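Local coordinates for protein fructosamine deglycase FrlB (Bacillus subtilis, PDB 3EUA) that converts a range of fructosamine 6-phosphates into glucose 6-phosphate and a free amino acid, at residues Val9-Leu20 with Val140-Val151. Residues are numbered along the deposited sequence; the frame is centred on the assembly and turned at random.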
ATOM      1  N   VAL A   9      19.271 -13.844 -20.557  1.00 28.14           N
ATOM      2  CA  VAL A   9      18.727 -12.516 -20.321  1.00 26.81           C
ATOM      3  C   VAL A   9      18.360 -11.820 -21.618  1.00 26.34           C
ATOM      4  O   VAL A   9      19.079 -11.898 -22.605  1.00 26.32           O
ATOM      5  CB  VAL A   9      19.689 -11.624 -19.481  1.00 26.59           C
ATOM      6  CG1 VAL A   9      19.175 -10.236 -19.337  1.00 25.30           C
ATOM      7  CG2 VAL A   9      19.830 -12.192 -18.092  1.00 27.22           C
ATOM      8  N   ASN A  10      17.184 -11.207 -21.618  1.00 25.69           N
ATOM      9  CA  ASN A  10      16.670 -10.399 -22.722  1.00 25.88           C
ATOM     10  C   ASN A  10      17.816  -9.498 -23.208  1.00 25.35           C
ATOM     11  O   ASN A  10      18.496  -8.833 -22.410  1.00 24.78           O
ATOM     12  CB  ASN A  10      15.381  -9.639 -22.231  1.00 26.21           C
ATOM     13  CG  ASN A  10      14.966  -8.398 -23.080  1.00 28.92           C
ATOM     14  OD1 ASN A  10      15.786  -7.684 -23.661  1.00 31.84           O
ATOM     15  ND2 ASN A  10      13.664  -8.073 -23.027  1.00 32.00           N
ATOM     16  N   ARG A  11      18.068  -9.484 -24.516  1.00 25.42           N
ATOM     17  CA  ARG A  11      19.182  -8.667 -25.065  1.00 25.19           C
ATOM     18  C   ARG A  11      19.107  -7.186 -24.735  1.00 24.44           C
ATOM     19  O   ARG A  11      20.128  -6.521 -24.545  1.00 22.47           O
ATOM     20  CB  ARG A  11      19.333  -8.822 -26.576  1.00 25.69           C
ATOM     21  CG  ARG A  11      20.015 -10.115 -26.980  1.00 26.89           C
ATOM     22  CD  ARG A  11      20.379 -10.122 -28.466  1.00 29.37           C
ATOM     23  NE  ARG A  11      21.129 -11.339 -28.815  1.00 32.55           N
ATOM     24  CZ  ARG A  11      20.587 -12.529 -29.100  1.00 34.39           C
ATOM     25  NH1 ARG A  11      21.385 -13.544 -29.398  1.00 34.42           N
ATOM     26  NH2 ARG A  11      19.268 -12.717 -29.092  1.00 35.59           N
ATOM     27  N   GLU A  12      17.895  -6.658 -24.663  1.00 24.39           N
ATOM     28  CA  GLU A  12      17.710  -5.257 -24.342  1.00 25.05           C
ATOM     29  C   GLU A  12      18.089  -5.030 -22.874  1.00 23.89           C
ATOM     30  O   GLU A  12      18.661  -3.996 -22.521  1.00 24.04           O
ATOM     31  CB  GLU A  12      16.259  -4.863 -24.615  1.00 25.82           C
ATOM     32  CG  GLU A  12      15.740  -5.147 -26.068  1.00 27.90           C
ATOM     33  CD  GLU A  12      14.200  -5.294 -26.129  1.00 29.53           C
ATOM     34  OE1 GLU A  12      13.576  -4.678 -27.026  1.00 34.59           O
ATOM     35  OE2 GLU A  12      13.591  -5.999 -25.282  1.00 32.05           O
ATOM     36  N   VAL A  13      17.732  -5.982 -22.020  1.00 23.02           N
ATOM     37  CA  VAL A  13      18.066  -5.936 -20.600  1.00 22.32           C
ATOM     38  C   VAL A  13      19.599  -6.063 -20.461  1.00 22.38           C
ATOM     39  O   VAL A  13      20.213  -5.371 -19.697  1.00 22.29           O
ATOM     40  CB  VAL A  13      17.305  -7.061 -19.812  1.00 22.19           C
ATOM     41  CG1 VAL A  13      17.892  -7.265 -18.411  1.00 21.89           C
ATOM     42  CG2 VAL A  13      15.796  -6.740 -19.756  1.00 20.96           C
ATOM     43  N   GLN A  14      20.218  -6.930 -21.244  1.00 22.76           N
ATOM     44  CA  GLN A  14      21.679  -7.043 -21.183  1.00 23.45           C
ATOM     45  C   GLN A  14      22.365  -5.740 -21.538  1.00 22.77           C
ATOM     46  O   GLN A  14      23.327  -5.374 -20.901  1.00 22.53           O
ATOM     47  CB  GLN A  14      22.203  -8.131 -22.115  1.00 23.57           C
ATOM     48  CG  GLN A  14      21.765  -9.580 -21.767  1.00 25.06           C
ATOM     49  CD  GLN A  14      22.458 -10.598 -22.659  1.00 25.59           C
ATOM     50  OE1 GLN A  14      23.646 -10.460 -22.955  1.00 29.26           O
ATOM     51  NE2 GLN A  14      21.732 -11.623 -23.081  1.00 25.05           N
ATOM     52  N   ALA A  15      21.889  -5.054 -22.578  1.00 22.83           N
ATOM     53  CA  ALA A  15      22.473  -3.767 -22.992  1.00 22.48           C
ATOM     54  C   ALA A  15      22.331  -2.763 -21.867  1.00 22.12           C
ATOM     55  O   ALA A  15      23.280  -2.060 -21.529  1.00 21.69           O
ATOM     56  CB  ALA A  15      21.809  -3.251 -24.243  1.00 22.15           C
ATOM     57  N   PHE A  16      21.144  -2.693 -21.285  1.00 21.69           N
ATOM     58  CA  PHE A  16      20.919  -1.801 -20.136  1.00 21.35           C
ATOM     59  C   PHE A  16      21.911  -2.102 -18.993  1.00 21.16           C
ATOM     60  O   PHE A  16      22.545  -1.184 -18.452  1.00 21.65           O
ATOM     61  CB  PHE A  16      19.472  -1.915 -19.668  1.00 21.28           C
ATOM     62  CG  PHE A  16      19.225  -1.380 -18.289  1.00 21.55           C
ATOM     63  CD1 PHE A  16      19.044  -0.031 -18.078  1.00 21.95           C
ATOM     64  CD2 PHE A  16      19.101  -2.254 -17.213  1.00 20.87           C
ATOM     65  CE1 PHE A  16      18.783   0.452 -16.791  1.00 22.95           C
ATOM     66  CE2 PHE A  16      18.832  -1.785 -15.935  1.00 21.33           C
ATOM     67  CZ  PHE A  16      18.680  -0.427 -15.722  1.00 21.10           C
ATOM     68  N   LEU A  17      22.072  -3.381 -18.637  1.00 21.10           N
ATOM     69  CA  LEU A  17      22.991  -3.747 -17.558  1.00 20.96           C
ATOM     70  C   LEU A  17      24.450  -3.410 -17.889  1.00 22.26           C
ATOM     71  O   LEU A  17      25.225  -3.015 -17.014  1.00 21.87           O
ATOM     72  CB  LEU A  17      22.845  -5.220 -17.180  1.00 21.00           C
ATOM     73  CG  LEU A  17      21.484  -5.637 -16.594  1.00 19.91           C
ATOM     74  CD1 LEU A  17      21.420  -7.152 -16.440  1.00 20.03           C
ATOM     75  CD2 LEU A  17      21.206  -4.922 -15.270  1.00 18.30           C
ATOM     76  N   GLN A  18      24.828  -3.564 -19.155  1.00 23.14           N
ATOM     77  CA  GLN A  18      26.174  -3.200 -19.590  1.00 24.66           C
ATOM     78  C   GLN A  18      26.385  -1.714 -19.350  1.00 24.17           C
ATOM     79  O   GLN A  18      27.402  -1.307 -18.800  1.00 24.33           O
ATOM     80  CB  GLN A  18      26.385  -3.503 -21.082  1.00 24.45           C
ATOM     81  CG  GLN A  18      26.466  -4.974 -21.464  1.00 27.50           C
ATOM     82  CD  GLN A  18      26.508  -5.227 -23.008  1.00 28.82           C
ATOM     83  OE1 GLN A  18      27.034  -4.412 -23.773  1.00 34.64           O
ATOM     84  NE2 GLN A  18      25.977  -6.375 -23.445  1.00 32.87           N
ATOM     85  N   ASP A  19      25.420  -0.898 -19.765  1.00 24.19           N
ATOM     86  CA  ASP A  19      25.522   0.550 -19.593  1.00 24.75           C
ATOM     87  C   ASP A  19      25.416   0.985 -18.133  1.00 24.86           C
ATOM     88  O   ASP A  19      25.940   2.025 -17.738  1.00 24.96           O
ATOM     89  CB  ASP A  19      24.435   1.274 -20.391  1.00 24.98           C
ATOM     90  CG  ASP A  19      24.601   1.125 -21.899  1.00 27.18           C
ATOM     91  OD1 ASP A  19      25.640   0.609 -22.390  1.00 27.53           O
ATOM     92  OD2 ASP A  19      23.663   1.543 -22.606  1.00 28.13           O
ATOM     93  N   LEU A  20      24.721   0.199 -17.328  1.00 24.80           N
ATOM     94  CA  LEU A  20      24.534   0.510 -15.915  1.00 25.06           C
ATOM     95  C   LEU A  20      25.847   0.456 -15.113  1.00 25.63           C
ATOM     96  O   LEU A  20      26.010   1.187 -14.128  1.00 25.58           O
ATOM     97  CB  LEU A  20      23.503  -0.478 -15.339  1.00 24.89           C
ATOM     98  CG  LEU A  20      23.101  -0.367 -13.876  1.00 24.93           C
ATOM     99  CD1 LEU A  20      22.451   1.002 -13.569  1.00 24.83           C
ATOM    100  CD2 LEU A  20      22.181  -1.511 -13.535  1.00 24.06           C
ATOM    101  N   VAL A 140      10.951 -10.687 -16.993  1.00 18.53           N
ATOM    102  CA  VAL A 140      11.789  -9.584 -17.474  1.00 18.30           C
ATOM    103  C   VAL A 140      12.065  -8.601 -16.354  1.00 18.19           C
ATOM    104  O   VAL A 140      13.155  -8.090 -16.246  1.00 18.04           O
ATOM    105  CB  VAL A 140      11.125  -8.878 -18.710  1.00 18.27           C
ATOM    106  CG1 VAL A 140      11.751  -7.524 -19.012  1.00 18.96           C
ATOM    107  CG2 VAL A 140      11.162  -9.808 -19.967  1.00 18.18           C
ATOM    108  N   LEU A 141      11.065  -8.353 -15.519  1.00 18.47           N
ATOM    109  CA  LEU A 141      11.224  -7.438 -14.388  1.00 18.84           C
ATOM    110  C   LEU A 141      12.312  -7.949 -13.448  1.00 18.85           C
ATOM    111  O   LEU A 141      13.176  -7.180 -13.002  1.00 19.12           O
ATOM    112  CB  LEU A 141       9.900  -7.259 -13.645  1.00 19.58           C
ATOM    113  CG  LEU A 141       9.908  -6.378 -12.383  1.00 20.11           C
ATOM    114  CD1 LEU A 141      10.713  -5.117 -12.607  1.00 20.29           C
ATOM    115  CD2 LEU A 141       8.454  -6.052 -11.982  1.00 19.17           C
ATOM    116  N   TYR A 142      12.276  -9.228 -13.131  1.00 19.07           N
ATOM    117  CA  TYR A 142      13.326  -9.804 -12.298  1.00 18.96           C
ATOM    118  C   TYR A 142      14.717  -9.820 -12.980  1.00 19.28           C
ATOM    119  O   TYR A 142      15.739  -9.682 -12.314  1.00 19.68           O
ATOM    120  CB  TYR A 142      12.961 -11.204 -11.772  1.00 19.72           C
ATOM    121  CG  TYR A 142      12.134 -11.256 -10.502  1.00 18.23           C
ATOM    122  CD1 TYR A 142      11.977 -10.136  -9.660  1.00 20.44           C
ATOM    123  CD2 TYR A 142      11.723 -12.490  -9.999  1.00 22.14           C
ATOM    124  CE1 TYR A 142      11.285 -10.229  -8.447  1.00 18.95           C
ATOM    125  CE2 TYR A 142      11.024 -12.601  -8.766  1.00 19.42           C
ATOM    126  CZ  TYR A 142      10.802 -11.467  -8.018  1.00 19.97           C
ATOM    127  OH  TYR A 142      10.149 -11.561  -6.832  1.00 19.45           O
ATOM    128  N   GLN A 143      14.781 -10.009 -14.288  1.00 18.72           N
ATOM    129  CA  GLN A 143      16.075  -9.907 -14.974  1.00 18.92           C
ATOM    130  C   GLN A 143      16.685  -8.519 -14.698  1.00 18.58           C
ATOM    131  O   GLN A 143      17.883  -8.384 -14.356  1.00 18.38           O
ATOM    132  CB  GLN A 143      15.911 -10.120 -16.481  1.00 18.65           C
ATOM    133  CG  GLN A 143      15.431 -11.501 -16.926  1.00 19.38           C
ATOM    134  CD  GLN A 143      15.178 -11.568 -18.428  1.00 20.24           C
ATOM    135  OE1 GLN A 143      15.901 -10.960 -19.203  1.00 21.31           O
ATOM    136  NE2 GLN A 143      14.167 -12.331 -18.842  1.00 20.58           N
ATOM    137  N   ILE A 144      15.848  -7.487 -14.825  1.00 18.66           N
ATOM    138  CA  ILE A 144      16.261  -6.109 -14.564  1.00 18.41           C
ATOM    139  C   ILE A 144      16.652  -5.895 -13.094  1.00 18.85           C
ATOM    140  O   ILE A 144      17.715  -5.327 -12.778  1.00 18.59           O
ATOM    141  CB  ILE A 144      15.127  -5.105 -14.902  1.00 18.22           C
ATOM    142  CG1 ILE A 144      14.752  -5.197 -16.400  1.00 19.01           C
ATOM    143  CG2 ILE A 144      15.560  -3.685 -14.538  1.00 18.89           C
ATOM    144  CD1 ILE A 144      13.514  -4.353 -16.877  1.00 17.68           C
ATOM    145  N   VAL A 145      15.772  -6.335 -12.194  1.00 19.01           N
ATOM    146  CA  VAL A 145      15.956  -6.141 -10.750  1.00 18.42           C
ATOM    147  C   VAL A 145      17.191  -6.872 -10.208  1.00 18.93           C
ATOM    148  O   VAL A 145      18.061  -6.240  -9.606  1.00 18.66           O
ATOM    149  CB  VAL A 145      14.668  -6.525  -9.987  1.00 18.81           C
ATOM    150  CG1 VAL A 145      14.867  -6.635  -8.480  1.00 18.37           C
ATOM    151  CG2 VAL A 145      13.599  -5.503 -10.322  1.00 17.60           C
ATOM    152  N   PHE A 146      17.293  -8.173 -10.440  1.00 19.19           N
ATOM    153  CA  PHE A 146      18.469  -8.917  -9.954  1.00 19.95           C
ATOM    154  C   PHE A 146      19.733  -8.515 -10.683  1.00 20.10           C
ATOM    155  O   PHE A 146      20.820  -8.534 -10.102  1.00 20.43           O
ATOM    156  CB  PHE A 146      18.274 -10.425 -10.035  1.00 19.66           C
ATOM    157  CG  PHE A 146      17.347 -10.962  -8.961  1.00 20.51           C
ATOM    158  CD1 PHE A 146      17.836 -11.313  -7.711  1.00 20.33           C
ATOM    159  CD2 PHE A 146      15.998 -11.093  -9.200  1.00 21.12           C
ATOM    160  CE1 PHE A 146      16.969 -11.774  -6.723  1.00 19.25           C
ATOM    161  CE2 PHE A 146      15.146 -11.560  -8.227  1.00 20.18           C
ATOM    162  CZ  PHE A 146      15.638 -11.896  -6.988  1.00 20.23           C
ATOM    163  N   GLY A 147      19.584  -8.154 -11.951  1.00 20.48           N
ATOM    164  CA  GLY A 147      20.710  -7.675 -12.744  1.00 20.19           C
ATOM    165  C   GLY A 147      21.250  -6.375 -12.175  1.00 20.15           C
ATOM    166  O   GLY A 147      22.445  -6.219 -12.085  1.00 19.84           O
ATOM    167  N   THR A 148      20.351  -5.443 -11.841  1.00 20.98           N
ATOM    168  CA  THR A 148      20.704  -4.126 -11.270  1.00 20.97           C
ATOM    169  C   THR A 148      21.465  -4.299  -9.959  1.00 21.25           C
ATOM    170  O   THR A 148      22.510  -3.681  -9.756  1.00 21.12           O
ATOM    171  CB  THR A 148      19.435  -3.266 -11.126  1.00 21.41           C
ATOM    172  OG1 THR A 148      18.915  -2.978 -12.443  1.00 21.28           O
ATOM    173  CG2 THR A 148      19.735  -1.951 -10.387  1.00 22.01           C
ATOM    174  N   LEU A 149      20.972  -5.189  -9.100  1.00 21.55           N
ATOM    175  CA  LEU A 149      21.628  -5.484  -7.825  1.00 21.62           C
ATOM    176  C   LEU A 149      22.994  -6.150  -8.048  1.00 22.01           C
ATOM    177  O   LEU A 149      23.933  -5.895  -7.307  1.00 21.73           O
ATOM    178  CB  LEU A 149      20.738  -6.377  -6.950  1.00 22.36           C
ATOM    179  CG  LEU A 149      19.511  -5.733  -6.319  1.00 23.05           C
ATOM    180  CD1 LEU A 149      18.561  -6.780  -5.672  1.00 24.25           C
ATOM    181  CD2 LEU A 149      19.933  -4.692  -5.315  1.00 24.74           C
ATOM    182  N   GLN A 150      23.111  -7.015  -9.052  1.00 22.10           N
ATOM    183  CA  GLN A 150      24.410  -7.649  -9.329  1.00 22.99           C
ATOM    184  C   GLN A 150      25.419  -6.601  -9.853  1.00 22.60           C
ATOM    185  O   GLN A 150      26.566  -6.515  -9.350  1.00 22.41           O
ATOM    186  CB  GLN A 150      24.238  -8.819 -10.290  1.00 23.21           C
ATOM    187  CG  GLN A 150      25.480  -9.730 -10.447  1.00 26.23           C
ATOM    188  CD  GLN A 150      26.581  -9.106 -11.248  1.00 29.70           C
ATOM    189  OE1 GLN A 150      26.338  -8.417 -12.242  1.00 33.41           O
ATOM    190  NE2 GLN A 150      27.811  -9.370 -10.848  1.00 32.22           N
ATOM    191  N   VAL A 151      24.998  -5.783 -10.817  1.00 22.40           N
ATOM    192  CA  VAL A 151      25.869  -4.755 -11.410  1.00 22.74           C
ATOM    193  C   VAL A 151      26.290  -3.650 -10.429  1.00 23.10           C
ATOM    194  O   VAL A 151      27.473  -3.297 -10.362  1.00 22.84           O
ATOM    195  CB  VAL A 151      25.219  -4.116 -12.684  1.00 22.92           C
ATOM    196  CG1 VAL A 151      25.981  -2.861 -13.141  1.00 22.34           C
ATOM    197  CG2 VAL A 151      25.126  -5.153 -13.829  1.00 21.58           C
TER
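Leu-17 enters the neighbouring helix as a knob into a hole formed by Ile-144, Gly-147, Thr-148 and Val-151. Its branch end does the work: CD2 lies against the backbone, 3.4 Å from Gly-147 C, while CD1 rests beside Gly-147 CA. Glycine makes this possible, since a beta carbon at that position would collide with CD1. Val-151 lines the hole with CG2, beside Leu-17 CB, and turns CG1 to Leu-20 CG, 3.9 Å away. One turn earlier, Val-13 spreads its two methyls over the facing side of segment 140-151, CG1 against Gln-143 CB and CG2 3.8 Å from Ile-144 CG1. Phe-16 brings its ring edge to Thr-148 OG1, and its CE2 also meets Ile-144 CG2.

The axes of segments 11-20 and 140-151 run 22° from parallel and come within 9.8 Å; the two helices they belong to are neighbours on one side of the five-stranded parallel sheet of the first SIS domain, an alpha/beta fold; Phe-16 and Ile-144 both reach Ile-105 of strand 103-108 beneath.

The polar link lies at the start of helix 11-20, where Asn-10 N gives a fairly straight bond (2.7 Å, 160°) to Gln-143 OE1. With CG anti to its carbonyl carbon (chi1 -64°) and the chain extended beyond, Gln-143 carries its amide across to the N-cap residue; NE2 makes a weak bond to Ile-134 O. A leucine here would probably leave the Asn-10 N-H without its acceptor and the helix start less firmly tied to its neighbour. Behind this bond, Asn-10 OD1 caps the helix, accepting from Val-13 N at 3.1 Å from above its carbonyl plane and, weakly, from Glu-12 N. Its ND2 in turn donates to the anti lone pair of Glu-12 OE2, an oxygen also held by Gln-124 N.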